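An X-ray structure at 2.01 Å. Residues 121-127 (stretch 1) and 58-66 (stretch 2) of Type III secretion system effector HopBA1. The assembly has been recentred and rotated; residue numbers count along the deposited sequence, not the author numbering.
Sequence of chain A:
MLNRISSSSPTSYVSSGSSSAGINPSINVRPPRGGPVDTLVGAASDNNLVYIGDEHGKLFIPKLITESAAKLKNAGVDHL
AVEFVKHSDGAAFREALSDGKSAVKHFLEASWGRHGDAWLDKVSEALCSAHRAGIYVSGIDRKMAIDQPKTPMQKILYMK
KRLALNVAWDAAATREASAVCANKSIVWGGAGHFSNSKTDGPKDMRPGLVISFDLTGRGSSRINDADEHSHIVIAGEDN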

# COMPACT_ATOMS: atom_id res chain seq x y z
N ASP A 121 -1.59 13.72 -7.24
CA ASP A 121 -0.29 14.38 -7.19
C ASP A 121 0.56 13.82 -6.06
O ASP A 121 1.75 13.52 -6.24
CB ASP A 121 -0.48 15.89 -7.03
CG ASP A 121 0.82 16.65 -7.06
OD1 ASP A 121 1.44 16.82 -5.99
OD2 ASP A 121 1.23 17.08 -8.16
N LYS A 122 -0.03 13.67 -4.87
CA LYS A 122 0.73 13.16 -3.73
C LYS A 122 1.12 11.70 -3.94
O LYS A 122 2.22 11.28 -3.55
CB LYS A 122 -0.07 13.32 -2.44
CG LYS A 122 -0.27 14.77 -1.99
CD LYS A 122 1.07 15.45 -1.74
CE LYS A 122 0.92 16.75 -0.97
NZ LYS A 122 2.25 17.35 -0.68
N VAL A 123 0.23 10.90 -4.53
CA VAL A 123 0.58 9.52 -4.86
C VAL A 123 1.78 9.50 -5.80
O VAL A 123 2.74 8.74 -5.60
CB VAL A 123 -0.62 8.78 -5.46
CG1 VAL A 123 -0.21 7.40 -5.98
CG2 VAL A 123 -1.73 8.64 -4.44
N SER A 124 1.75 10.34 -6.83
CA SER A 124 2.87 10.40 -7.77
C SER A 124 4.15 10.82 -7.07
O SER A 124 5.22 10.24 -7.32
CB SER A 124 2.54 11.35 -8.91
OG SER A 124 1.35 10.95 -9.58
N GLU A 125 4.08 11.82 -6.19
CA GLU A 125 5.26 12.23 -5.44
C GLU A 125 5.81 11.08 -4.61
O GLU A 125 7.03 10.89 -4.51
CB GLU A 125 4.94 13.43 -4.55
CG GLU A 125 6.17 14.01 -3.85
CD GLU A 125 5.83 15.12 -2.86
OE1 GLU A 125 4.69 15.14 -2.36
OE2 GLU A 125 6.72 15.96 -2.59
N ALA A 126 4.92 10.29 -4.00
CA ALA A 126 5.37 9.18 -3.16
C ALA A 126 6.08 8.11 -3.98
O ALA A 126 7.13 7.61 -3.57
CB ALA A 126 4.18 8.58 -2.41
N LEU A 127 5.53 7.75 -5.14
CA LEU A 127 6.19 6.78 -6.00
C LEU A 127 7.55 7.29 -6.45
O LEU A 127 8.55 6.56 -6.42
CB LEU A 127 5.31 6.47 -7.21
CG LEU A 127 3.92 5.89 -6.90
CD1 LEU A 127 3.17 5.61 -8.19
CD2 LEU A 127 4.02 4.64 -6.04
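Stretch 2 58-66: KLFIPKLIT

Stretch 2 begins in loop or turn and passes into a helix that continues later in the chain. Stretch 1 is helical throughout. The two helices run in nearly the same direction, with a signed crossing angle of 21°. Their axes come within 8.1 Å. The contact buries 382 Å², both sides summed, and no hydrogen bond crosses it.

Lys 58 is in the loop and does not reach stretch 1. Leu 59 makes the first contact. Its CA-to-CB bond points sideways, but the end of the side chain comes nearer, and its CD2 lies 3.9 Å from CG of Lys 122. The aliphatic part of the lysine thus serves as the apolar partner. Phe 60 and Ile 61 are out of reach of stretch 1.

The CA-to-CB bond of Pro 62 points toward stretch 1, and the residue packs against its backbone as well as its side chains. Its CB lies 3.7 Å from O of Lys 122 and 3.8 Å from N of Val 123. The same CB is 4.1 Å from CG2 of Val 123, although the valine CA-to-CB bond points away. The CA atoms of Pro 62 and Val 123 are 5.2 Å apart. The carbonyl O of Pro 62 also touches Ala 126, at 3.5 Å from its CB.

The CA-to-CB bond of Lys 63 points sideways. Its CG is 3.9 Å from CE of Lys 122, so the two lysines meet through their methylene chains. Lys 122 NZ lies 3.7 Å from OE1 of Glu 125, a long salt bridge within stretch 1.

The CA-to-CB bond of Leu 64 points away, and the residue makes no contact. That of Ile 65 points toward stretch 1, and its CG2 rests 4.1 Å from CB of Ala 126.

Thr 66 makes the tightest approach. Its CA is 4.4 Å from CA of Ala 126, and its OG1 is 3.1 Å from that same alanine CA. The CA-to-CB bond of Ala 126 points toward stretch 2, and its CB lies 3.4 Å from OG1 of Thr 66. With chi1 in the m rotamer, Thr 66 OG1 donates a hydrogen bond to O of Pro 62 at 3.1 Å, one turn back in its own helix. OG1 is also 3.4 Å from N of Ala 126, but the angle is poor and the pair is not hydrogen-bonded. That amide instead bonds to O of Lys 122, at 2.9 Å. The threonine methyl CG2 packs 4.0 Å from CD of Glu 125.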

# COMPACT_ATOMS: atom_id res chain seq x y z
N LYS A 58 -7.13 10.03 0.44
CA LYS A 58 -6.67 10.64 1.68
C LYS A 58 -5.21 11.03 1.55
O LYS A 58 -4.35 10.17 1.34
CB LYS A 58 -6.88 9.67 2.85
CG LYS A 58 -8.34 9.30 3.10
CD LYS A 58 -9.20 10.52 3.43
CE LYS A 58 -10.62 10.11 3.78
NZ LYS A 58 -11.48 11.28 4.10
N LEU A 59 -4.93 12.33 1.67
CA LEU A 59 -3.59 12.86 1.42
C LEU A 59 -2.57 12.35 2.43
O LEU A 59 -1.39 12.22 2.09
CB LEU A 59 -3.64 14.39 1.44
CG LEU A 59 -4.57 15.04 0.42
CD1 LEU A 59 -4.85 16.49 0.78
CD2 LEU A 59 -3.98 14.95 -0.97
N PHE A 60 -2.99 12.07 3.66
CA PHE A 60 -2.03 11.74 4.72
C PHE A 60 -1.17 10.54 4.35
O PHE A 60 0.03 10.52 4.65
CB PHE A 60 -2.77 11.48 6.03
CG PHE A 60 -1.88 10.96 7.12
CD1 PHE A 60 -1.19 11.83 7.95
CD2 PHE A 60 -1.73 9.60 7.33
CE1 PHE A 60 -0.37 11.36 8.95
CE2 PHE A 60 -0.91 9.12 8.33
CZ PHE A 60 -0.23 10.00 9.14
N ILE A 61 -1.75 9.54 3.70
CA ILE A 61 -1.09 8.26 3.49
C ILE A 61 0.04 8.41 2.48
O ILE A 61 1.19 8.04 2.79
CB ILE A 61 -2.11 7.18 3.08
CG1 ILE A 61 -3.06 6.92 4.25
CG2 ILE A 61 -1.41 5.88 2.68
CD1 ILE A 61 -4.27 6.08 3.92
N PRO A 62 -0.20 8.93 1.28
CA PRO A 62 0.93 9.14 0.35
C PRO A 62 1.96 10.13 0.86
O PRO A 62 3.15 9.97 0.58
CB PRO A 62 0.24 9.64 -0.94
CG PRO A 62 -1.09 10.13 -0.51
CD PRO A 62 -1.49 9.26 0.65
N LYS A 63 1.54 11.15 1.61
CA LYS A 63 2.51 12.06 2.22
C LYS A 63 3.40 11.31 3.21
O LYS A 63 4.61 11.56 3.27
CB LYS A 63 1.79 13.20 2.93
CG LYS A 63 1.32 14.32 2.02
CD LYS A 63 0.61 15.43 2.80
CE LYS A 63 1.51 16.08 3.84
NZ LYS A 63 0.84 17.23 4.53
N LEU A 64 2.81 10.42 4.00
CA LEU A 64 3.60 9.63 4.94
C LEU A 64 4.66 8.82 4.22
O LEU A 64 5.82 8.77 4.65
CB LEU A 64 2.68 8.71 5.75
CG LEU A 64 3.38 7.70 6.66
CD1 LEU A 64 4.27 8.42 7.67
CD2 LEU A 64 2.35 6.84 7.37
N ILE A 65 4.30 8.17 3.11
CA ILE A 65 5.26 7.36 2.38
C ILE A 65 6.38 8.23 1.82
O ILE A 65 7.56 7.87 1.89
CB ILE A 65 4.54 6.56 1.27
CG1 ILE A 65 3.60 5.54 1.92
CG2 ILE A 65 5.55 5.85 0.37
CD1 ILE A 65 2.71 4.78 0.94
N THR A 66 6.03 9.39 1.26
CA THR A 66 7.05 10.31 0.76
C THR A 66 8.08 10.63 1.84
O THR A 66 9.29 10.58 1.60
CB THR A 66 6.39 11.60 0.26
OG1 THR A 66 5.54 11.31 -0.85
CG2 THR A 66 7.44 12.63 -0.16